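Local coordinates for ferric uptake regulation protein (Helicobacter pylori, PDB 2XIG), which probably acts as a global iron-responsive repressor, using ferrous iron as cofactor to bind the operators of the genes it controls, at residues R66-L71 and N75-L80; R88-A93 and H97-C102. The protein carries 2 engineered substitutions. All blocks are in the same frame, centred on the assembly; numbering follows the deposited sequence.

Interaction 1: R66-L71 and N75-L80; sequences RILNFL and NFISVL. Engineered in segment 75-80: Ser78 (natural residue Cys).
Ile77 turns CG1 into the space between its own backbone N and carbonyl carbon (chi1 66°), and an extended chi2 then carries CD1 out to the helix. There CD1 meets two leucines one turn apart. It lies 3.6 Å from Leu68 CD2, where the two side chains cross at about a right angle. It also lies 3.7 Å from Leu71 CB, close to the helix backbone. Leu71 uses its other end on Phe76. Its CG stands anti to the carbonyl carbon (chi1 -68°), and CD2 reaches Phe76 CB at 4.0 Å, approaching the ring obliquely.

The backbone joins the same residues. Phe76 N gives a hydrogen bond of 2.8 Å to Leu71 O. This bond belongs to a Schellman motif, with Asn75 as the C-prime residue at positive phi (66°). The motif ends helix 61-73 and sends the chain into strand 77-82, in the winged-helix DNA-binding domain of the Fur family. Ile77 N adds a separate, weak bond of 3.5 Å to the same Leu71 O. Leu71 also packs on Leu14, Val32 and Val33, so helices 7-20 and 27-38 both touch its side chain. Tyr89 of strand 86-91 touches both Leu68 and Ile77, and Leu36 lies against Ile77.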
loop_
_atom_site.group_PDB
_atom_site.type_symbol
_atom_site.label_atom_id
_atom_site.label_comp_id
_atom_site.label_asym_id
_atom_site.label_seq_id
_atom_site.Cartn_x
_atom_site.Cartn_y
_atom_site.Cartn_z
ATOM N N ARG C 66 19.429 -16.297 8.578
ATOM C CA ARG C 66 19.417 -17.717 8.909
ATOM C C ARG C 66 19.374 -17.934 10.430
ATOM O O ARG C 66 18.584 -18.731 10.932
ATOM C CB ARG C 66 20.639 -18.411 8.311
ATOM C CG ARG C 66 20.723 -19.890 8.624
ATOM C CD ARG C 66 21.951 -20.527 7.964
ATOM N NE ARG C 66 22.072 -20.066 6.587
ATOM C CZ ARG C 66 23.093 -19.361 6.111
ATOM N NH1 ARG C 66 24.125 -19.060 6.885
ATOM N NH2 ARG C 66 23.087 -18.976 4.846
ATOM N N ILE C 67 20.235 -17.218 11.147
ATOM C CA ILE C 67 20.239 -17.241 12.607
ATOM C C ILE C 67 18.895 -16.810 13.200
ATOM O O ILE C 67 18.375 -17.464 14.115
ATOM C CB ILE C 67 21.371 -16.349 13.168
ATOM C CG1 ILE C 67 22.733 -17.014 12.948
ATOM C CG2 ILE C 67 21.132 -16.039 14.649
ATOM C CD1 ILE C 67 23.903 -16.123 13.286
ATOM N N LEU C 68 18.343 -15.707 12.687
ATOM C CA LEU C 68 17.073 -15.185 13.170
ATOM C C LEU C 68 15.951 -16.198 12.972
ATOM O O LEU C 68 15.105 -16.380 13.848
ATOM C CB LEU C 68 16.722 -13.860 12.474
ATOM C CG LEU C 68 17.557 -12.654 12.917
ATOM C CD1 LEU C 68 17.271 -11.418 12.064
ATOM C CD2 LEU C 68 17.326 -12.338 14.387
ATOM N N ASN C 69 15.945 -16.858 11.822
ATOM C CA ASN C 69 14.919 -17.864 11.548
ATOM C C ASN C 69 14.960 -19.027 12.538
ATOM O O ASN C 69 13.924 -19.490 13.003
ATOM C CB ASN C 69 15.020 -18.373 10.111
ATOM C CG ASN C 69 14.581 -17.328 9.089
ATOM O OD1 ASN C 69 13.687 -16.526 9.354
ATOM N ND2 ASN C 69 15.210 -17.339 7.918
ATOM N N PHE C 70 16.160 -19.498 12.851
ATOM C CA PHE C 70 16.315 -20.560 13.849
ATOM C C PHE C 70 15.865 -20.113 15.240
ATOM O O PHE C 70 15.060 -20.781 15.902
ATOM C CB PHE C 70 17.767 -21.027 13.937
ATOM C CG PHE C 70 18.003 -22.034 15.036
ATOM C CD1 PHE C 70 18.425 -21.628 16.292
ATOM C CD2 PHE C 70 17.762 -23.382 14.820
ATOM C CE1 PHE C 70 18.625 -22.552 17.308
ATOM C CE2 PHE C 70 17.963 -24.313 15.835
ATOM C CZ PHE C 70 18.394 -23.895 17.077
ATOM N N LEU C 71 16.418 -18.994 15.693
ATOM C CA LEU C 71 16.106 -18.471 17.010
ATOM C C LEU C 71 14.621 -18.242 17.175
ATOM O O LEU C 71 14.069 -18.461 18.246
ATOM C CB LEU C 71 16.859 -17.161 17.261
ATOM C CG LEU C 71 18.376 -17.260 17.399
ATOM C CD1 LEU C 71 18.942 -15.859 17.555
ATOM C CD2 LEU C 71 18.770 -18.168 18.610
ATOM N N ASN C 75 11.849 -20.224 19.598
ATOM C CA ASN C 75 11.289 -19.350 20.631
ATOM C C ASN C 75 12.296 -18.622 21.528
ATOM O O ASN C 75 11.987 -18.298 22.675
ATOM C CB ASN C 75 10.267 -20.109 21.482
ATOM C CG ASN C 75 9.058 -20.558 20.678
ATOM O OD1 ASN C 75 8.918 -20.226 19.500
ATOM N ND2 ASN C 75 8.178 -21.318 21.314
ATOM N N PHE C 76 13.489 -18.357 21.004
ATOM C CA PHE C 76 14.460 -17.541 21.732
ATOM C C PHE C 76 14.189 -16.054 21.507
ATOM O O PHE C 76 14.581 -15.208 22.317
ATOM C CB PHE C 76 15.895 -17.891 21.329
ATOM C CG PHE C 76 16.367 -19.217 21.865
ATOM C CD1 PHE C 76 16.794 -19.335 23.174
ATOM C CD2 PHE C 76 16.361 -20.349 21.063
ATOM C CE1 PHE C 76 17.221 -20.559 23.674
ATOM C CE2 PHE C 76 16.781 -21.567 21.558
ATOM C CZ PHE C 76 17.209 -21.672 22.870
ATOM N N ILE C 77 13.531 -15.750 20.392
ATOM C CA ILE C 77 13.196 -14.374 20.042
ATOM C C ILE C 77 11.780 -14.327 19.478
ATOM O O ILE C 77 11.250 -15.358 19.055
ATOM C CB ILE C 77 14.202 -13.780 19.018
ATOM C CG1 ILE C 77 14.102 -14.499 17.668
ATOM C CG2 ILE C 77 15.622 -13.855 19.554
ATOM C CD1 ILE C 77 15.080 -13.977 16.603
ATOM N N SER C 78 11.175 -13.138 19.489
ATOM C CA SER C 78 9.847 -12.910 18.929
ATOM C C SER C 78 9.969 -11.937 17.764
ATOM O O SER C 78 10.820 -11.043 17.788
ATOM C CB SER C 78 8.923 -12.280 19.973
ATOM O OG SER C 78 9.091 -12.887 21.241
ATOM N N VAL C 79 9.099 -12.103 16.771
ATOM C CA VAL C 79 9.047 -11.199 15.613
ATOM C C VAL C 79 7.743 -10.388 15.579
ATOM O O VAL C 79 6.669 -10.888 15.924
ATOM C CB VAL C 79 9.244 -11.970 14.272
ATOM C CG1 VAL C 79 8.094 -12.942 14.027
ATOM C CG2 VAL C 79 9.395 -11.004 13.102
ATOM N N LEU C 80 7.859 -9.123 15.188
ATOM C CA LEU C 80 6.714 -8.234 14.993
ATOM C C LEU C 80 6.746 -7.848 13.522
ATOM O O LEU C 80 7.758 -7.348 13.052
ATOM C CB LEU C 80 6.880 -6.977 15.851
ATOM C CG LEU C 80 5.842 -5.848 15.773
ATOM C CD1 LEU C 80 4.452 -6.343 16.153
ATOM C CD2 LEU C 80 6.256 -4.669 16.648
#

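Interaction 2: R88-A93 and H97-C102; sequences RYEIAA and HDHIIC. With ZN (zinc ion), chain L; ZN (zinc ion), chain N; ZN (zinc ion), chain M.
Glu90 and the two histidines His97 and His99 meet round one zinc ion. The carboxylate of Glu90 comes from one strand, and the rings reach it from the opposite direction. Glu90 OE2 binds the zinc ion at 2.0 Å and Glu90 OE1 binds it at 2.6 Å, so the carboxylate is an asymmetric bidentate ligand. His97 NE2 and His99 NE2 each bind the same zinc ion at 2.1 Å. His42 supplies the remaining protein ligand of this site.

The tight part is this small cluster of ligand atoms. Glu90 OE1 sits at the edge of the His97 ring, near its plane, and Glu90 OE2 takes the same place at His99. The carboxylate is turned against the rings, by 56° for His97 and 60° for His99. Glu90 CG lies between its backbone N and carbonyl carbon (chi1 56°), and the extended chain beyond it lifts the carboxylate to the metal. Hydrogen bonds of Lys94 NZ with Glu90 OE1 and of His97 ND1 with Glu95 O help to position the two ligand groups.

The strands do not pair, so little beyond the zinc ligands meets across the contact. Glu90 is buried, whereas His97 and His99 are partly exposed on the more open side.

Two buried residues of 97-102 serve other zinc sites. Asp98 binds one zinc ion through OD2 at 2.1 Å and OD1 at 2.5 Å, with His96, Glu117 and His134. Cys102 SG binds another at 2.4 Å, with Cys105, Cys142 and Cys145.

Glu90 and His42 belong to the DNA-binding region, His97 and His99 to the dimerization region, as assigned by similarity. Metal coordination bridges the two regions here, so zinc binding probably helps to set how they are oriented.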
loop_
_atom_site.group_PDB
_atom_site.type_symbol
_atom_site.label_atom_id
_atom_site.label_comp_id
_atom_site.label_asym_id
_atom_site.label_seq_id
_atom_site.Cartn_x
_atom_site.Cartn_y
_atom_site.Cartn_z
ATOM N N ARG C 88 10.556 -6.872 12.701
ATOM C CA ARG C 88 11.448 -6.440 13.757
ATOM C C ARG C 88 11.451 -7.465 14.891
ATOM O O ARG C 88 10.450 -8.129 15.126
ATOM C CB ARG C 88 11.087 -5.036 14.249
ATOM C CG ARG C 88 11.511 -3.957 13.245
ATOM C CD ARG C 88 11.348 -2.555 13.761
ATOM N NE ARG C 88 12.451 -1.702 13.316
ATOM C CZ ARG C 88 12.633 -1.306 12.060
ATOM N NH1 ARG C 88 11.786 -1.684 11.121
ATOM N NH2 ARG C 88 13.664 -0.533 11.741
ATOM N N TYR C 89 12.586 -7.585 15.561
ATOM C CA TYR C 89 12.814 -8.700 16.480
ATOM C C TYR C 89 13.113 -8.246 17.898
ATOM O O TYR C 89 13.655 -7.162 18.124
ATOM C CB TYR C 89 13.975 -9.566 15.976
ATOM C CG TYR C 89 13.669 -10.334 14.708
ATOM C CD1 TYR C 89 13.226 -11.644 14.763
ATOM C CD2 TYR C 89 13.823 -9.745 13.452
ATOM C CE1 TYR C 89 12.945 -12.353 13.613
ATOM C CE2 TYR C 89 13.536 -10.443 12.296
ATOM C CZ TYR C 89 13.099 -11.746 12.383
ATOM O OH TYR C 89 12.811 -12.451 11.245
ATOM N N GLU C 90 12.776 -9.105 18.858
ATOM C CA GLU C 90 13.079 -8.826 20.243
ATOM C C GLU C 90 13.292 -10.135 20.982
ATOM O O GLU C 90 12.855 -11.203 20.536
ATOM C CB GLU C 90 11.937 -8.051 20.890
ATOM C CG GLU C 90 10.599 -8.759 20.776
ATOM C CD GLU C 90 9.471 -7.967 21.410
ATOM O OE1 GLU C 90 9.696 -7.368 22.485
ATOM O OE2 GLU C 90 8.362 -7.950 20.827
ATOM N N ILE C 91 13.965 -10.046 22.117
ATOM C CA ILE C 91 14.223 -11.220 22.932
ATOM C C ILE C 91 12.883 -11.741 23.465
ATOM O O ILE C 91 11.999 -10.958 23.806
ATOM C CB ILE C 91 15.206 -10.860 24.074
ATOM C CG1 ILE C 91 15.860 -12.110 24.671
ATOM C CG2 ILE C 91 14.532 -9.971 25.119
ATOM C CD1 ILE C 91 16.825 -12.811 23.728
ATOM N N ALA C 92 12.718 -13.061 23.499
ATOM C CA ALA C 92 11.449 -13.669 23.889
ATOM C C ALA C 92 11.222 -13.601 25.398
ATOM O O ALA C 92 10.085 -13.633 25.859
ATOM C CB ALA C 92 11.385 -15.118 23.413
ATOM N N ALA C 93 12.308 -13.502 26.157
ATOM C CA ALA C 93 12.226 -13.524 27.622
ATOM C C ALA C 93 11.783 -12.179 28.217
ATOM O O ALA C 93 12.528 -11.546 28.969
ATOM C CB ALA C 93 13.561 -13.956 28.208
ATOM N N HIS C 97 3.266 -8.565 26.044
ATOM C CA HIS C 97 2.816 -7.229 25.715
ATOM C C HIS C 97 2.365 -7.183 24.267
ATOM O O HIS C 97 2.724 -8.031 23.443
ATOM C CB HIS C 97 3.946 -6.223 25.899
ATOM C CG HIS C 97 5.135 -6.518 25.045
ATOM N ND1 HIS C 97 6.136 -7.380 25.439
ATOM C CD2 HIS C 97 5.466 -6.102 23.801
ATOM C CE1 HIS C 97 7.040 -7.471 24.480
ATOM N NE2 HIS C 97 6.650 -6.709 23.475
ATOM N N ASP C 98 1.568 -6.175 23.975
ATOM C CA ASP C 98 1.089 -5.944 22.626
ATOM C C ASP C 98 1.762 -4.695 22.103
ATOM O O ASP C 98 2.605 -4.125 22.794
ATOM C CB ASP C 98 -0.407 -5.802 22.688
ATOM C CG ASP C 98 -1.049 -6.998 23.359
ATOM O OD1 ASP C 98 -0.990 -8.086 22.769
ATOM O OD2 ASP C 98 -1.586 -6.850 24.478
ATOM N N HIS C 99 1.415 -4.262 20.890
ATOM C CA HIS C 99 2.224 -3.230 20.260
ATOM C C HIS C 99 1.448 -2.090 19.642
ATOM O O HIS C 99 0.440 -2.297 18.972
ATOM C CB HIS C 99 3.107 -3.838 19.178
ATOM C CG HIS C 99 4.076 -4.847 19.697
ATOM N ND1 HIS C 99 3.793 -6.197 19.729
ATOM C CD2 HIS C 99 5.318 -4.708 20.219
ATOM C CE1 HIS C 99 4.826 -6.846 20.229
ATOM N NE2 HIS C 99 5.763 -5.967 20.532
ATOM N N ILE C 100 1.964 -0.888 19.871
ATOM C CA ILE C 100 1.533 0.309 19.170
ATOM C C ILE C 100 2.643 0.660 18.174
ATOM O O ILE C 100 3.815 0.623 18.514
ATOM C CB ILE C 100 1.332 1.457 20.181
ATOM C CG1 ILE C 100 0.065 1.208 21.001
ATOM C CG2 ILE C 100 1.256 2.807 19.485
ATOM C CD1 ILE C 100 0.041 1.915 22.347
ATOM N N ILE C 101 2.273 0.986 16.942
ATOM C CA ILE C 101 3.262 1.287 15.904
ATOM C C ILE C 101 2.876 2.577 15.204
ATOM O O ILE C 101 1.752 2.711 14.731
ATOM C CB ILE C 101 3.341 0.160 14.840
ATOM C CG1 ILE C 101 3.591 -1.204 15.493
ATOM C CG2 ILE C 101 4.404 0.478 13.783
ATOM C CD1 ILE C 101 2.329 -2.009 15.691
ATOM N N CYS C 102 3.802 3.531 15.145
ATOM C CA CYS C 102 3.535 4.802 14.497
ATOM C C CYS C 102 3.676 4.666 12.984
ATOM O O CYS C 102 4.712 4.239 12.490
ATOM C CB CYS C 102 4.483 5.891 15.000
ATOM S SG CYS C 102 4.169 7.460 14.172
HETATM ZN ZN ZN L . 7.539 -6.263 21.623
HETATM ZN ZN ZN N . -2.115 -8.881 24.893
HETATM ZN ZN ZN M . 5.955 8.772 15.028
#

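How the interactions relate
The two interactions follow each other along the chain and neither nest nor cross. Interaction 1 comes first and closes the short turn between helix 61-73 and strand 77-82. The chain then turns back into strand 86-91, the antiparallel neighbour of strand 77-82. Interaction 2 closes the next loop, from that strand to strand 98-102. The two touch within the two-stranded sheet: Ser78 N lies 2.8 Å from Glu90 O, and Leu80 N lies 2.8 Å from Arg88 O, both probable hydrogen bonds. Interaction 1 thus ties the two-stranded sheet to helix 61-73, and interaction 2 ties its second strand to the mixed sheet of the probable dimerization region.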